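Local coordinates for protein annexin (Schistosoma mansoni, PDB 4MDU) that binds acidic phospholipid membranes in a calcium-dependent manner, aggregates liposomes when calcium is present, and takes part in worm reproduction and host-parasite interaction, at residues A58-N61 / I62-R66. Numbering follows the deposited sequence.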
ATOM      1  N   ALA B  58      26.777  10.798 -26.670  1.00 48.70           N
ATOM      2  CA  ALA B  58      27.204   9.655 -27.476  1.00 52.07           C
ATOM      3  C   ALA B  58      26.885   8.335 -26.781  1.00 43.44           C
ATOM      4  O   ALA B  58      26.377   7.396 -27.396  1.00 42.37           O
ATOM      5  CB  ALA B  58      28.695   9.744 -27.773  1.00 58.08           C
ATOM      6  N   ILE B  59      27.199   8.274 -25.493  1.00 36.31           N
ATOM      7  CA  ILE B  59      26.957   7.088 -24.710  1.00 36.94           C
ATOM      8  C   ILE B  59      25.458   6.796 -24.657  1.00 37.00           C
ATOM      9  O   ILE B  59      25.024   5.670 -24.912  1.00 34.01           O
ATOM     10  CB  ILE B  59      27.512   7.241 -23.276  1.00 37.64           C
ATOM     11  CG1 ILE B  59      29.023   7.466 -23.310  1.00 42.56           C
ATOM     12  CG2 ILE B  59      27.176   6.017 -22.423  1.00 33.11           C
ATOM     13  CD1 ILE B  59      29.703   7.306 -21.948  1.00 40.16           C
ATOM     14  N   ILE B  60      24.671   7.816 -24.327  1.00 32.53           N
ATOM     15  CA  ILE B  60      23.237   7.636 -24.131  1.00 36.37           C
ATOM     16  C   ILE B  60      22.562   7.224 -25.425  1.00 35.33           C
ATOM     17  O   ILE B  60      21.695   6.352 -25.431  1.00 34.73           O
ATOM     18  CB  ILE B  60      22.556   8.918 -23.610  1.00 40.26           C
ATOM     19  CG1 ILE B  60      22.845   9.110 -22.125  1.00 36.58           C
ATOM     20  CG2 ILE B  60      21.052   8.834 -23.817  1.00 41.70           C
ATOM     21  CD1 ILE B  60      22.894  10.556 -21.691  1.00 26.85           C
ATOM     22  N   ASN B  61      22.973   7.850 -26.523  1.00 34.18           N
ATOM     23  CA  ASN B  61      22.320   7.624 -27.811  1.00 38.35           C
ATOM     24  C   ASN B  61      22.602   6.249 -28.395  1.00 39.36           C
ATOM     25  O   ASN B  61      22.033   5.875 -29.422  1.00 34.35           O
ATOM     26  CB  ASN B  61      22.675   8.728 -28.820  1.00 38.57           C
ATOM     27  CG  ASN B  61      22.008  10.050 -28.492  1.00 42.88           C
ATOM     28  OD1 ASN B  61      21.017  10.092 -27.761  1.00 46.59           O
ATOM     29  ND2 ASN B  61      22.546  11.141 -29.030  1.00 47.06           N
ATOM     30  N   ILE B  62      23.484   5.500 -27.739  1.00 41.82           N
ATOM     31  CA  ILE B  62      23.721   4.114 -28.114  1.00 36.51           C
ATOM     32  C   ILE B  62      22.964   3.205 -27.141  1.00 37.42           C
ATOM     33  O   ILE B  62      21.975   2.564 -27.511  1.00 39.11           O
ATOM     34  CB  ILE B  62      25.226   3.775 -28.083  1.00 34.93           C
ATOM     35  CG1 ILE B  62      25.979   4.524 -29.180  1.00 40.95           C
ATOM     36  CG2 ILE B  62      25.458   2.285 -28.253  1.00 32.17           C
ATOM     37  CD1 ILE B  62      27.462   4.185 -29.190  1.00 45.80           C
ATOM     38  N   LEU B  63      23.431   3.185 -25.894  1.00 30.15           N
ATOM     39  CA  LEU B  63      22.951   2.268 -24.868  1.00 28.68           C
ATOM     40  C   LEU B  63      21.455   2.377 -24.609  1.00 26.40           C
ATOM     41  O   LEU B  63      20.788   1.358 -24.442  1.00 23.37           O
ATOM     42  CB  LEU B  63      23.739   2.469 -23.573  1.00 33.75           C
ATOM     43  CG  LEU B  63      25.224   2.106 -23.666  1.00 37.72           C
ATOM     44  CD1 LEU B  63      25.965   2.512 -22.398  1.00 31.27           C
ATOM     45  CD2 LEU B  63      25.389   0.606 -23.949  1.00 40.83           C
ATOM     46  N   ALA B  64      20.926   3.600 -24.588  1.00 23.47           N
ATOM     47  CA  ALA B  64      19.487   3.815 -24.410  1.00 26.64           C
ATOM     48  C   ALA B  64      18.686   3.669 -25.717  1.00 31.61           C
ATOM     49  O   ALA B  64      17.472   3.925 -25.749  1.00 31.11           O
ATOM     50  CB  ALA B  64      19.222   5.174 -23.768  1.00 19.88           C
ATOM     51  N   ARG B  65      19.367   3.287 -26.792  1.00 28.68           N
ATOM     52  CA  ARG B  65      18.689   2.941 -28.048  1.00 35.27           C
ATOM     53  C   ARG B  65      18.918   1.488 -28.504  1.00 32.47           C
ATOM     54  O   ARG B  65      18.735   1.171 -29.673  1.00 37.37           O
ATOM     55  CB  ARG B  65      19.088   3.903 -29.164  1.00 30.60           C
ATOM     56  CG  ARG B  65      18.650   5.371 -28.940  1.00 32.92           C
ATOM     57  CD  ARG B  65      17.151   5.482 -28.616  1.00 28.13           C
ATOM     58  NE  ARG B  65      16.325   4.787 -29.596  1.00 31.03           N
ATOM     59  CZ  ARG B  65      15.108   4.308 -29.350  1.00 37.28           C
ATOM     60  NH1 ARG B  65      14.553   4.463 -28.150  1.00 33.22           N
ATOM     61  NH2 ARG B  65      14.440   3.671 -30.308  1.00 35.26           N
ATOM     62  N   ARG B  66      19.306   0.612 -27.584  1.00 33.99           N
ATOM     63  CA  ARG B  66      19.510  -0.812 -27.895  1.00 32.98           C
ATOM     64  C   ARG B  66      18.717  -1.693 -26.930  1.00 36.43           C
ATOM     65  O   ARG B  66      18.474  -1.300 -25.794  1.00 31.15           O
ATOM     66  CB  ARG B  66      20.998  -1.178 -27.798  1.00 30.59           C
ATOM     67  CG  ARG B  66      21.945  -0.320 -28.657  1.00 29.98           C
ATOM     68  CD  ARG B  66      21.922  -0.706 -30.152  1.00 31.72           C
ATOM     69  NE  ARG B  66      22.948   0.036 -30.888  1.00 34.24           N
ATOM     70  CZ  ARG B  66      22.750   1.230 -31.449  1.00 40.13           C
ATOM     71  NH1 ARG B  66      21.546   1.796 -31.385  1.00 31.70           N
ATOM     72  NH2 ARG B  66      23.745   1.857 -32.077  1.00 34.03           N
TER
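Ile-59 and Leu-63 lie side by side one turn apart at the C-terminal end of helix 56-63. The methyl CG2 of Ile-59 meets CD1 of Leu-63 at 3.7 Å. With chi1 of Ile-59 at -61°, CG2 is anti to the backbone N and reaches forward to Leu-63. The backbone here is tightly held. Ile-59 O accepts two bonds. Leu-63 N lies 3.1 Å from Ile-59 O, almost head-on, as in an alpha-helix. Ile-62 N lies 3.2 Å from Ile-59 O, above the carbonyl plane. This second bond is of the i to i+3 kind, as in a 3-10 turn, and is the less well aligned. Ala-64 N bonds to Ile-60 O at 3.0 Å. CB of Ala-64 lies 4.1 Å from CG2 of Ile-60. Arg-65 N bonds to Ile-62 O at 2.8 Å. A type I turn runs from Leu-63 to Arg-66. Against the buried Ile-59 and Leu-63 pair, Asn-61 and Arg-65 are partly exposed. They meet through the aliphatic CB and CG of Arg-65, with CG 3.5 Å from Asn-61 O. The bent chain carries the guanidinium away to Thr-29 O and Val-357 O. Arg-66 pairs instead with Asp-41 in a salt bridge. All of this lies in the predicted first annexin repeat, and Ile-59 also packs beside the calcium-site residues Met-49 and Thr-54. Ile-62 faces helix 38-48, Leu-63 touches Ile-106 of helix 96-106, and Ile-60 touches Phe-98 of that helix and Val-357 of helix 349-358.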